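Pentafunctional AROM polypeptide (Schizosaccharomyces pombe, PDB 5SWV) catalyses several steps of the shikimate pathway, this fragment carrying its 3-dehydroquinate dehydratase and shikimate dehydrogenase parts. Local coordinates at residues A306-P311 with N334-I339; D37-R42 with C70-P75; D372-V377 with R398-N403; L376-G381 with S441-T446. All coordinates share one frame; numbering follows the deposited sequence.

Contact 1. Residues A306-P311 with N334-I339; sequences ANVTIP and NTIIPI
Asn307 and Val308 converge on a single acceptor, the backbone O of Asn334. The amide of Asn307 gives its ND2 to Asn334 O at 2.9 Å, nearly straight and in line with its own amide plane, while Val308 N reaches Asn334 O at 3.0 Å from the opposite face of that carbonyl, well above its plane. Two donors therefore grip one buried oxygen where strand 335-340 begins. Asn307 CG lies anti to its carbonyl carbon (chi1 -78°), which lays the amide alongside Thr335; its other end, OD1, is held by Tyr283, and the Thr335 hydroxyl gives a hydrogen bond to Asn334 OD1 at 2.7 Å.

At the next pair, Ala306 with Ile336, the antiparallel ladder is regular. The two form a hydrogen-bonded pair, with Ile336 N on Ala306 O at 2.8 Å and Ala306 N on Ile336 O at 3.1 Å. Val308 CG2 leans on Ile336 CD1 at 3.7 Å. Phe257 packs against both Ala306 and Ile336, and Trp515 of helix 500-516 lies against Asn307 and Thr335 on the other face.

The packing ends abruptly. Past Val308 the chain parts from 334-339, though Thr309 still bonds to Phe257; Ile310 and Pro311, joined by a cis peptide, are exposed at the surface of the chain. Toward the other neighbour, strand 345-350, Asn334 and Thr335 are set against the single residue Asp350 in a classic beta bulge. The NVTIP and NT sequences joined here are consistent with motifs of the shikimate dehydrogenase substrate-binding domain, which in relatives border the shikimate pocket.

Contact 2. Residues D37-R42 with C70-P75; sequences DAIEVR and CSTTLP
Ile39 meets Leu74 at about a right angle and Thr72 tip to tip, joining a strand of the type I dehydroquinase TIM barrel to the loop that leads from helix 58-69 into the next strand, 76-79. Ile39 sends CG1 anti to its carbonyl carbon (chi1 -56°) and continues extended, a rod that carries CD1 out over the loop. Across that rod lies Leu74, whose CD1 is 3.8 Å from Ile39 CG1. At the rod's end, Thr72 CG2 faces Ile39 CD1 at 3.8 Å.

The turn of Thr72 explains why a methyl is offered there. Its OG1 stands anti to the backbone N (chi1 -176°) and reaches forward to accept from Leu74 N, two residues on, in an ST turn, while CG2 takes the remaining place on the Ile39 side. The hydroxyl thus shapes the loop and the methyl makes the contact.

Nearer the start of the strand, the packing passes to Pro75. Pro75 CD and CG lie against the Asp37 carbonyl oxygen, CD 3.4 Å from Asp37 O, and Ala38 CB lies 4.3 Å from Pro75 CB. Phe6 of helix 3-8 covers both Ala38 and Pro75, whereas the Asp37 carboxylate is in a salt bridge with Lys9 and also accepts from Thr13 N. Polar contact across the two segments comes down to one hydrogen bond, in which Ile39 N gives to Pro75 O at 3.0 Å, with an N-H...O angle of 157°.

Contact 3. Residues D372-V377 with R398-N403; sequences DTNGLV and RIYLLN
Tyr400 and Leu376 interlock on one face of two parallel strands, 374-378 and 398-403, the first beta-alpha-beta unit of a Rossmann-like dinucleotide-binding fold. The bump is Leu376 CD1: with CG anti to the backbone N (chi1 171°), this methyl swings across to the neighbouring strand and drops between Tyr400 CB, 3.9 Å away, and Leu402 CB, also at 3.9 Å. Behind it the Tyr400 ring stands edge-on to the backbone, with Gly375 O in the ring plane 3.4 Å from Tyr400 CD1.

Further back on this face Asn374 and Arg398 run side by side. Asn374 OD1 nestles against the aliphatic stem, 3.2 Å from Arg398 CG, before the arginine chain bends and carries its guanidinium to the hydroxyl end of the tyrosine. There Tyr400 OH sits above one guanidinium face, offset toward the rim; its own hydrogen bond goes to Glu434. The Asn374 amide finds a partner for ND2 in Thr439 O.

Across the other face the two strands meet through apolar groups. Val377 is the bump there, sending CG2 to Ile399 CG2 and CG1 to Leu401 CD1, each at 4.2 Å, and Ile388 and Leu391 of helix 382-393, the connecting helix of the unit, pack on it. Gly375 pairs with Ile399 on that face and adds no bump of its own.

Between the two faces the strands are joined by a parallel ladder. Three carbonyls of 372-377 and two of 398-403 accept across it, and its last rung takes Leu402 N to Val377 O at 3.1 Å.

Contact 4. Residues L376-G381 with S441-T446; sequences LVIGAG and SAVVST
Thr446 grips the flat carbonyl of Ile378 twice, and with no aromatic ring across this contact that carbonyl is the planar group that matters. The Thr446 backbone N approaches Ile378 O nearly along the C=O axis, and the Thr446 hydroxyl, tilted 21° from the carbonyl plane, donates to Ile378 O at 2.7 Å. Thr446 OG1 can do this because it occupies the crowded position between N and carbonyl carbon (chi1 65°).

The setting is the middle of the Rossmann-like sheet, where strand 374-378 lies parallel to strand 440-445 and opens into the GAGG loop, a glycine-rich sequence that in shikimate dehydrogenases typically lies at the NADP site. Three regular backbone bonds link the strands. On one face Val443 CG1 touches both Leu376 CD2, at 4.0 Å, and Ile378 CD1, at 4.3 Å, which lie next to each other on its one side; Val377 and Val444 point to the other, where helix 382-393 covers Val377.

At the start of the loop Gly379 takes up a positive phi (113°) in a backbone shape that a side chain would not tolerate, and it runs beside the threonine, with Gly379 CA 3.4 Å from Thr446 OG1.

Overall arrangement
Contacts 3 and 4 are two sides of one strand: 374-378 pairs with 398-403 in the one and with 440-445 in the other, and both share Leu376 and Val377 in the buried core of the nucleotide-binding sheet. Their centres are about 7 Å apart. Contact 1, about 26 Å from contact 4 centre to centre, is also buried but belongs to the mixed sheet of the substrate-binding domain, and it alone is antiparallel and rich in side-chain amides. Contact 2 lies in the dehydratase barrel, its centre some 30 Å from those of the others; only partly buried, it trades a backbone ladder for apolar packing and a single hydrogen bond.

Contact 1. Residues A306-P311 with N334-I339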
loop_
_atom_site.group_PDB
_atom_site.type_symbol
_atom_site.label_atom_id
_atom_site.label_comp_id
_atom_site.label_asym_id
_atom_site.label_seq_id
_atom_site.Cartn_x
_atom_site.Cartn_y
_atom_site.Cartn_z
ATOM N N ALA A 306 -6.384 -8.194 -16.668
ATOM C CA ALA A 306 -7.494 -7.407 -17.207
ATOM C C ALA A 306 -8.606 -7.114 -16.203
ATOM O O ALA A 306 -8.901 -7.927 -15.332
ATOM C CB ALA A 306 -8.070 -8.082 -18.444
ATOM N N ASN A 307 -9.191 -5.929 -16.336
ATOM C CA ASN A 307 -10.404 -5.569 -15.630
ATOM C C ASN A 307 -11.633 -6.105 -16.377
ATOM O O ASN A 307 -11.616 -6.285 -17.604
ATOM C CB ASN A 307 -10.527 -4.045 -15.465
ATOM C CG ASN A 307 -9.643 -3.492 -14.358
ATOM O OD1 ASN A 307 -8.813 -2.620 -14.574
ATOM N ND2 ASN A 307 -9.846 -3.979 -13.159
ATOM N N VAL A 308 -12.694 -6.360 -15.618
ATOM C CA VAL A 308 -13.968 -6.832 -16.149
ATOM C C VAL A 308 -15.063 -5.948 -15.586
ATOM O O VAL A 308 -15.148 -5.738 -14.373
ATOM C CB VAL A 308 -14.238 -8.299 -15.764
ATOM C CG1 VAL A 308 -15.417 -8.853 -16.547
ATOM C CG2 VAL A 308 -13.009 -9.155 -16.026
ATOM N N THR A 309 -15.886 -5.412 -16.477
ATOM C CA THR A 309 -17.068 -4.648 -16.081
ATOM C C THR A 309 -18.311 -5.336 -16.652
ATOM O O THR A 309 -18.237 -6.470 -17.135
ATOM C CB THR A 309 -16.936 -3.155 -16.488
ATOM O OG1 THR A 309 -18.007 -2.395 -15.933
ATOM C CG2 THR A 309 -16.921 -2.947 -18.012
ATOM N N ILE A 310 -19.448 -4.658 -16.571
ATOM C CA ILE A 310 -20.741 -5.199 -17.014
ATOM C C ILE A 310 -20.666 -5.532 -18.499
ATOM O O ILE A 310 -20.124 -4.725 -19.264
ATOM C CB ILE A 310 -21.873 -4.159 -16.770
ATOM C CG1 ILE A 310 -22.144 -3.992 -15.260
ATOM C CG2 ILE A 310 -23.169 -4.539 -17.481
ATOM C CD1 ILE A 310 -22.613 -2.598 -14.867
ATOM N N PRO A 311 -21.234 -6.680 -18.930
ATOM C CA PRO A 311 -22.039 -7.673 -18.230
ATOM C C PRO A 311 -21.298 -8.994 -17.969
ATOM O O PRO A 311 -21.930 -10.058 -17.977
ATOM C CB PRO A 311 -23.161 -7.905 -19.241
ATOM C CG PRO A 311 -22.421 -7.917 -20.557
ATOM C CD PRO A 311 -21.227 -6.995 -20.381
ATOM N N ASN A 334 -13.798 -8.554 -11.024
ATOM C CA ASN A 334 -13.421 -7.388 -11.855
ATOM C C ASN A 334 -11.922 -7.271 -12.181
ATOM O O ASN A 334 -11.524 -6.314 -12.831
ATOM C CB ASN A 334 -13.902 -6.083 -11.204
ATOM C CG ASN A 334 -12.940 -5.547 -10.154
ATOM O OD1 ASN A 334 -12.045 -6.257 -9.663
ATOM N ND2 ASN A 334 -13.129 -4.281 -9.786
ATOM N N THR A 335 -11.096 -8.196 -11.690
ATOM C CA THR A 335 -9.648 -8.118 -11.852
ATOM C C THR A 335 -9.092 -9.507 -12.062
ATOM O O THR A 335 -9.071 -10.302 -11.139
ATOM C CB THR A 335 -8.985 -7.504 -10.609
ATOM O OG1 THR A 335 -9.434 -6.156 -10.458
ATOM C CG2 THR A 335 -7.481 -7.502 -10.725
ATOM N N ILE A 336 -8.635 -9.774 -13.280
ATOM C CA ILE A 336 -8.030 -11.044 -13.645
ATOM C C ILE A 336 -6.509 -10.933 -13.576
ATOM O O ILE A 336 -5.920 -10.107 -14.257
ATOM C CB ILE A 336 -8.464 -11.446 -15.070
ATOM C CG1 ILE A 336 -9.994 -11.608 -15.109
ATOM C CG2 ILE A 336 -7.746 -12.722 -15.524
ATOM C CD1 ILE A 336 -10.572 -11.892 -16.481
ATOM N N ILE A 337 -5.893 -11.787 -12.766
ATOM C CA ILE A 337 -4.452 -11.762 -12.515
ATOM C C ILE A 337 -3.825 -13.056 -13.026
ATOM O O ILE A 337 -4.159 -14.138 -12.550
ATOM C CB ILE A 337 -4.149 -11.660 -11.005
ATOM C CG1 ILE A 337 -4.845 -10.442 -10.385
ATOM C CG2 ILE A 337 -2.645 -11.620 -10.743
ATOM C CD1 ILE A 337 -5.153 -10.629 -8.921
ATOM N N PRO A 338 -2.905 -12.957 -13.990
ATOM C CA PRO A 338 -2.178 -14.143 -14.444
ATOM C C PRO A 338 -0.966 -14.434 -13.557
ATOM O O PRO A 338 -0.322 -13.511 -13.068
ATOM C CB PRO A 338 -1.751 -13.758 -15.850
ATOM C CG PRO A 338 -1.627 -12.264 -15.816
ATOM C CD PRO A 338 -2.445 -11.739 -14.677
ATOM N N ILE A 339 -0.697 -15.713 -13.332
ATOM C CA ILE A 339 0.427 -16.177 -12.518
ATOM C C ILE A 339 1.093 -17.285 -13.329
ATOM O O ILE A 339 0.438 -18.296 -13.641
ATOM C CB ILE A 339 -0.065 -16.741 -11.154
ATOM C CG1 ILE A 339 -0.810 -15.655 -10.358
ATOM C CG2 ILE A 339 1.092 -17.325 -10.336
ATOM C CD1 ILE A 339 -1.394 -16.120 -9.037
#

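Contact 2. Residues D37-R42 with C70-P75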
loop_
_atom_site.group_PDB
_atom_site.type_symbol
_atom_site.label_atom_id
_atom_site.label_comp_id
_atom_site.label_asym_id
_atom_site.label_seq_id
_atom_site.Cartn_x
_atom_site.Cartn_y
_atom_site.Cartn_z
ATOM N N ASP A 37 7.297 -0.786 -0.568
ATOM C CA ASP A 37 6.705 -1.786 0.316
ATOM C C ASP A 37 6.922 -1.448 1.793
ATOM O O ASP A 37 6.293 -2.061 2.650
ATOM C CB ASP A 37 7.275 -3.166 -0.004
ATOM C CG ASP A 37 7.080 -3.545 -1.462
ATOM O OD1 ASP A 37 5.990 -4.046 -1.797
ATOM O OD2 ASP A 37 8.008 -3.330 -2.281
ATOM N N ALA A 38 7.798 -0.477 2.072
ATOM C CA ALA A 38 8.150 -0.077 3.429
ATOM C C ALA A 38 8.848 1.285 3.453
ATOM O O ALA A 38 9.243 1.810 2.411
ATOM C CB ALA A 38 9.062 -1.120 4.040
ATOM N N ILE A 39 9.015 1.833 4.653
ATOM C CA ILE A 39 9.640 3.134 4.855
ATOM C C ILE A 39 10.744 2.984 5.887
ATOM O O ILE A 39 10.507 2.543 7.011
ATOM C CB ILE A 39 8.621 4.163 5.362
ATOM C CG1 ILE A 39 7.445 4.262 4.409
ATOM C CG2 ILE A 39 9.223 5.553 5.493
ATOM C CD1 ILE A 39 6.358 5.176 4.935
ATOM N N GLU A 40 11.958 3.334 5.496
ATOM C CA GLU A 40 13.043 3.481 6.435
ATOM C C GLU A 40 13.007 4.890 6.981
ATOM O O GLU A 40 13.057 5.853 6.222
ATOM C CB GLU A 40 14.373 3.239 5.749
ATOM C CG GLU A 40 15.559 3.212 6.691
ATOM C CD GLU A 40 16.837 2.820 5.978
ATOM O OE1 GLU A 40 17.295 3.618 5.118
ATOM O OE2 GLU A 40 17.376 1.720 6.270
ATOM N N VAL A 41 12.899 5.010 8.295
ATOM C CA VAL A 41 13.097 6.280 8.941
ATOM C C VAL A 41 14.564 6.306 9.284
ATOM O O VAL A 41 15.034 5.509 10.094
ATOM C CB VAL A 41 12.280 6.427 10.229
ATOM C CG1 VAL A 41 12.569 7.785 10.869
ATOM C CG2 VAL A 41 10.791 6.254 9.942
ATOM N N ARG A 42 15.282 7.204 8.628
ATOM C CA ARG A 42 16.674 7.428 8.908
ATOM C C ARG A 42 16.729 8.325 10.130
ATOM O O ARG A 42 16.623 9.568 10.037
ATOM C CB ARG A 42 17.389 8.045 7.698
ATOM C CG ARG A 42 17.689 7.031 6.604
ATOM C CD ARG A 42 18.805 6.059 6.982
ATOM N NE ARG A 42 20.083 6.740 7.255
ATOM C CZ ARG A 42 21.036 7.014 6.351
ATOM N NH1 ARG A 42 20.927 6.682 5.061
ATOM N NH2 ARG A 42 22.131 7.644 6.739
ATOM N N CYS A 70 0.415 7.204 12.105
ATOM C CA CYS A 70 -0.929 7.762 11.904
ATOM C C CYS A 70 -1.189 8.267 10.479
ATOM O O CYS A 70 -2.319 8.639 10.172
ATOM C CB CYS A 70 -1.214 8.896 12.922
ATOM S SG CYS A 70 -1.545 8.296 14.607
ATOM N N SER A 71 -0.164 8.334 9.631
ATOM C CA SER A 71 -0.333 8.781 8.255
ATOM C C SER A 71 -0.094 7.691 7.227
ATOM O O SER A 71 -0.309 7.931 6.046
ATOM C CB SER A 71 0.593 9.962 7.977
ATOM O OG SER A 71 0.211 11.101 8.734
ATOM N N THR A 72 0.354 6.507 7.653
ATOM C CA THR A 72 0.580 5.399 6.724
ATOM C C THR A 72 0.556 4.045 7.416
ATOM O O THR A 72 0.973 3.908 8.567
ATOM C CB THR A 72 1.924 5.525 5.951
ATOM O OG1 THR A 72 2.033 4.457 5.003
ATOM C CG2 THR A 72 3.115 5.441 6.880
ATOM N N THR A 73 0.109 3.055 6.650
ATOM C CA THR A 73 0.040 1.667 7.073
ATOM C C THR A 73 1.291 0.877 6.720
ATOM O O THR A 73 1.387 -0.302 7.061
ATOM C CB THR A 73 -1.151 0.957 6.388
ATOM O OG1 THR A 73 -0.968 0.955 4.964
ATOM C CG2 THR A 73 -2.459 1.659 6.717
ATOM N N LEU A 74 2.227 1.506 6.009
ATOM C CA LEU A 74 3.414 0.820 5.526
ATOM C C LEU A 74 4.312 0.382 6.684
ATOM O O LEU A 74 4.540 1.147 7.617
ATOM C CB LEU A 74 4.222 1.715 4.563
ATOM C CG LEU A 74 3.600 2.048 3.199
ATOM C CD1 LEU A 74 4.513 2.988 2.419
ATOM C CD2 LEU A 74 3.301 0.781 2.398
ATOM N N PRO A 75 4.835 -0.848 6.620
ATOM C CA PRO A 75 5.834 -1.283 7.587
ATOM C C PRO A 75 7.002 -0.297 7.683
ATOM O O PRO A 75 7.349 0.358 6.689
ATOM C CB PRO A 75 6.331 -2.621 7.022
ATOM C CG PRO A 75 5.305 -3.064 6.043
ATOM C CD PRO A 75 4.555 -1.863 5.590
#

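Contact 3. Residues D372-V377 with R398-N403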
loop_
_atom_site.group_PDB
_atom_site.type_symbol
_atom_site.label_atom_id
_atom_site.label_comp_id
_atom_site.label_asym_id
_atom_site.label_seq_id
_atom_site.Cartn_x
_atom_site.Cartn_y
_atom_site.Cartn_z
ATOM N N ASP A 372 -15.396 0.977 16.797
ATOM C CA ASP A 372 -16.508 1.224 17.703
ATOM C C ASP A 372 -17.258 2.519 17.409
ATOM O O ASP A 372 -17.526 3.291 18.315
ATOM C CB ASP A 372 -16.029 1.172 19.163
ATOM C CG ASP A 372 -15.569 -0.218 19.585
ATOM O OD1 ASP A 372 -16.071 -1.239 19.049
ATOM O OD2 ASP A 372 -14.715 -0.285 20.494
ATOM N N THR A 373 -17.577 2.754 16.139
ATOM C CA THR A 373 -18.383 3.912 15.716
ATOM C C THR A 373 -19.644 3.417 15.035
ATOM O O THR A 373 -19.824 2.223 14.858
ATOM C CB THR A 373 -17.619 4.807 14.724
ATOM O OG1 THR A 373 -17.133 4.017 13.624
ATOM C CG2 THR A 373 -16.472 5.479 15.417
ATOM N N ASN A 374 -20.515 4.340 14.659
ATOM C CA ASN A 374 -21.729 3.997 13.958
ATOM C C ASN A 374 -21.670 4.437 12.518
ATOM O O ASN A 374 -21.207 5.539 12.228
ATOM C CB ASN A 374 -22.913 4.663 14.628
ATOM C CG ASN A 374 -22.990 4.349 16.103
ATOM O OD1 ASN A 374 -22.795 3.205 16.537
ATOM N ND2 ASN A 374 -23.257 5.361 16.886
ATOM N N GLY A 375 -22.166 3.579 11.625
ATOM C CA GLY A 375 -22.209 3.866 10.201
ATOM C C GLY A 375 -23.600 3.739 9.617
ATOM O O GLY A 375 -24.505 3.230 10.265
ATOM N N LEU A 376 -23.757 4.205 8.384
ATOM C CA LEU A 376 -24.993 4.069 7.649
ATOM C C LEU A 376 -24.691 3.739 6.202
ATOM O O LEU A 376 -23.883 4.408 5.564
ATOM C CB LEU A 376 -25.796 5.362 7.696
ATOM C CG LEU A 376 -27.024 5.410 6.775
ATOM C CD1 LEU A 376 -28.091 4.484 7.318
ATOM C CD2 LEU A 376 -27.530 6.833 6.628
ATOM N N VAL A 377 -25.375 2.722 5.686
ATOM C CA VAL A 377 -25.331 2.362 4.283
ATOM C C VAL A 377 -26.751 2.543 3.768
ATOM O O VAL A 377 -27.716 2.116 4.418
ATOM C CB VAL A 377 -24.886 0.898 4.112
ATOM C CG1 VAL A 377 -24.983 0.453 2.648
ATOM C CG2 VAL A 377 -23.474 0.691 4.663
ATOM N N ARG A 398 -21.673 -0.493 14.736
ATOM C CA ARG A 398 -23.092 -0.509 14.370
ATOM C C ARG A 398 -23.248 0.009 12.953
ATOM O O ARG A 398 -23.057 1.180 12.692
ATOM C CB ARG A 398 -23.930 0.327 15.337
ATOM C CG ARG A 398 -23.610 0.079 16.804
ATOM C CD ARG A 398 -24.686 0.569 17.749
ATOM N NE ARG A 398 -25.821 -0.347 17.691
ATOM C CZ ARG A 398 -26.659 -0.636 18.690
ATOM N NH1 ARG A 398 -27.648 -1.502 18.475
ATOM N NH2 ARG A 398 -26.527 -0.092 19.907
ATOM N N ILE A 399 -23.597 -0.892 12.046
ATOM C CA ILE A 399 -23.761 -0.579 10.642
ATOM C C ILE A 399 -25.265 -0.468 10.369
ATOM O O ILE A 399 -25.949 -1.490 10.219
ATOM C CB ILE A 399 -23.111 -1.675 9.760
ATOM C CG1 ILE A 399 -21.638 -1.880 10.141
ATOM C CG2 ILE A 399 -23.190 -1.309 8.292
ATOM C CD1 ILE A 399 -21.017 -3.155 9.614
ATOM N N TYR A 400 -25.776 0.768 10.333
ATOM C CA TYR A 400 -27.192 1.014 10.040
ATOM C C TYR A 400 -27.464 0.862 8.548
ATOM O O TYR A 400 -26.643 1.264 7.714
ATOM C CB TYR A 400 -27.652 2.382 10.584
ATOM C CG TYR A 400 -27.738 2.367 12.091
ATOM C CD1 TYR A 400 -26.621 2.662 12.878
ATOM C CD2 TYR A 400 -28.907 1.981 12.739
ATOM C CE1 TYR A 400 -26.678 2.609 14.271
ATOM C CE2 TYR A 400 -28.974 1.927 14.128
ATOM C CZ TYR A 400 -27.853 2.242 14.895
ATOM O OH TYR A 400 -27.903 2.186 16.277
ATOM N N LEU A 401 -28.610 0.263 8.225
ATOM C CA LEU A 401 -28.969 -0.055 6.847
ATOM C C LEU A 401 -30.364 0.457 6.509
ATOM O O LEU A 401 -31.336 0.081 7.156
ATOM C CB LEU A 401 -28.902 -1.556 6.643
ATOM C CG LEU A 401 -29.239 -2.098 5.252
ATOM C CD1 LEU A 401 -28.364 -1.491 4.160
ATOM C CD2 LEU A 401 -29.096 -3.610 5.233
ATOM N N LEU A 402 -30.461 1.290 5.476
ATOM C CA LEU A 402 -31.671 2.038 5.190
ATOM C C LEU A 402 -32.117 1.859 3.752
ATOM O O LEU A 402 -31.323 2.056 2.822
ATOM C CB LEU A 402 -31.430 3.510 5.461
ATOM C CG LEU A 402 -32.580 4.475 5.125
ATOM C CD1 LEU A 402 -33.853 4.179 5.922
ATOM C CD2 LEU A 402 -32.129 5.908 5.366
ATOM N N ASN A 403 -33.401 1.527 3.583
ATOM C CA ASN A 403 -34.006 1.274 2.281
ATOM C C ASN A 403 -35.481 1.636 2.200
ATOM O O ASN A 403 -36.125 1.938 3.203
ATOM C CB ASN A 403 -33.832 -0.198 1.921
ATOM C CG ASN A 403 -32.418 -0.516 1.497
ATOM O OD1 ASN A 403 -31.970 -0.056 0.458
ATOM N ND2 ASN A 403 -31.698 -1.266 2.317
#

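Contact 4. Residues L376-G381 with S441-T446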
loop_
_atom_site.group_PDB
_atom_site.type_symbol
_atom_site.label_atom_id
_atom_site.label_comp_id
_atom_site.label_asym_id
_atom_site.label_seq_id
_atom_site.Cartn_x
_atom_site.Cartn_y
_atom_site.Cartn_z
ATOM N N LEU A 376 -23.757 4.205 8.384
ATOM C CA LEU A 376 -24.993 4.069 7.649
ATOM C C LEU A 376 -24.691 3.739 6.202
ATOM O O LEU A 376 -23.883 4.408 5.564
ATOM C CB LEU A 376 -25.796 5.362 7.696
ATOM C CG LEU A 376 -27.024 5.410 6.775
ATOM C CD1 LEU A 376 -28.091 4.484 7.318
ATOM C CD2 LEU A 376 -27.530 6.833 6.628
ATOM N N VAL A 377 -25.375 2.722 5.686
ATOM C CA VAL A 377 -25.331 2.362 4.283
ATOM C C VAL A 377 -26.751 2.543 3.768
ATOM O O VAL A 377 -27.716 2.116 4.418
ATOM C CB VAL A 377 -24.886 0.898 4.112
ATOM C CG1 VAL A 377 -24.983 0.453 2.648
ATOM C CG2 VAL A 377 -23.474 0.691 4.663
ATOM N N ILE A 378 -26.876 3.169 2.603
ATOM C CA ILE A 378 -28.173 3.402 1.973
ATOM C C ILE A 378 -28.201 2.688 0.636
ATOM O O ILE A 378 -27.331 2.912 -0.202
ATOM C CB ILE A 378 -28.394 4.891 1.717
ATOM C CG1 ILE A 378 -28.241 5.682 3.019
ATOM C CG2 ILE A 378 -29.772 5.111 1.121
ATOM C CD1 ILE A 378 -28.045 7.166 2.829
ATOM N N GLY A 379 -29.209 1.840 0.442
ATOM C CA GLY A 379 -29.317 0.986 -0.748
ATOM C C GLY A 379 -29.167 -0.503 -0.443
ATOM O O GLY A 379 -28.730 -0.902 0.648
ATOM N N ALA A 380 -29.541 -1.313 -1.431
ATOM C CA ALA A 380 -29.609 -2.755 -1.285
ATOM C C ALA A 380 -29.128 -3.564 -2.496
ATOM O O ALA A 380 -29.400 -4.775 -2.591
ATOM C CB ALA A 380 -31.040 -3.136 -0.953
ATOM N N GLY A 381 -28.395 -2.923 -3.401
ATOM C CA GLY A 381 -27.832 -3.623 -4.548
ATOM C C GLY A 381 -26.506 -4.260 -4.208
ATOM O O GLY A 381 -26.125 -4.397 -3.034
ATOM N N SER A 441 -20.315 8.330 12.141
ATOM C CA SER A 441 -18.953 8.654 11.720
ATOM C C SER A 441 -18.673 8.368 10.232
ATOM O O SER A 441 -17.653 8.822 9.707
ATOM C CB SER A 441 -17.958 7.882 12.590
ATOM O OG SER A 441 -18.029 8.316 13.935
ATOM N N ALA A 442 -19.560 7.633 9.557
ATOM C CA ALA A 442 -19.336 7.201 8.169
ATOM C C ALA A 442 -20.659 6.921 7.489
ATOM O O ALA A 442 -21.540 6.324 8.095
ATOM C CB ALA A 442 -18.458 5.956 8.128
ATOM N N VAL A 443 -20.804 7.358 6.241
ATOM C CA VAL A 443 -22.021 7.112 5.482
ATOM C C VAL A 443 -21.679 6.751 4.044
ATOM O O VAL A 443 -20.741 7.297 3.486
ATOM C CB VAL A 443 -22.965 8.334 5.520
ATOM C CG1 VAL A 443 -24.231 8.075 4.706
ATOM C CG2 VAL A 443 -23.332 8.684 6.961
ATOM N N VAL A 444 -22.434 5.824 3.453
ATOM C CA VAL A 444 -22.284 5.476 2.036
ATOM C C VAL A 444 -23.661 5.407 1.385
ATOM O O VAL A 444 -24.508 4.629 1.822
ATOM C CB VAL A 444 -21.573 4.123 1.825
ATOM C CG1 VAL A 444 -21.205 3.943 0.358
ATOM C CG2 VAL A 444 -20.335 4.025 2.694
ATOM N N SER A 445 -23.899 6.226 0.359
ATOM C CA SER A 445 -25.098 6.090 -0.458
ATOM C C SER A 445 -24.748 5.305 -1.695
ATOM O O SER A 445 -23.870 5.717 -2.434
ATOM C CB SER A 445 -25.636 7.436 -0.877
ATOM O OG SER A 445 -26.691 7.242 -1.803
ATOM N N THR A 446 -25.430 4.187 -1.919
ATOM C CA THR A 446 -25.238 3.365 -3.121
ATOM C C THR A 446 -26.401 3.467 -4.115
ATOM O O THR A 446 -26.434 2.765 -5.113
ATOM C CB THR A 446 -25.053 1.896 -2.726
ATOM O OG1 THR A 446 -26.252 1.415 -2.122
ATOM C CG2 THR A 446 -23.937 1.760 -1.724
HETATM O O HOH W 1 -27.104 -0.418 -3.637
#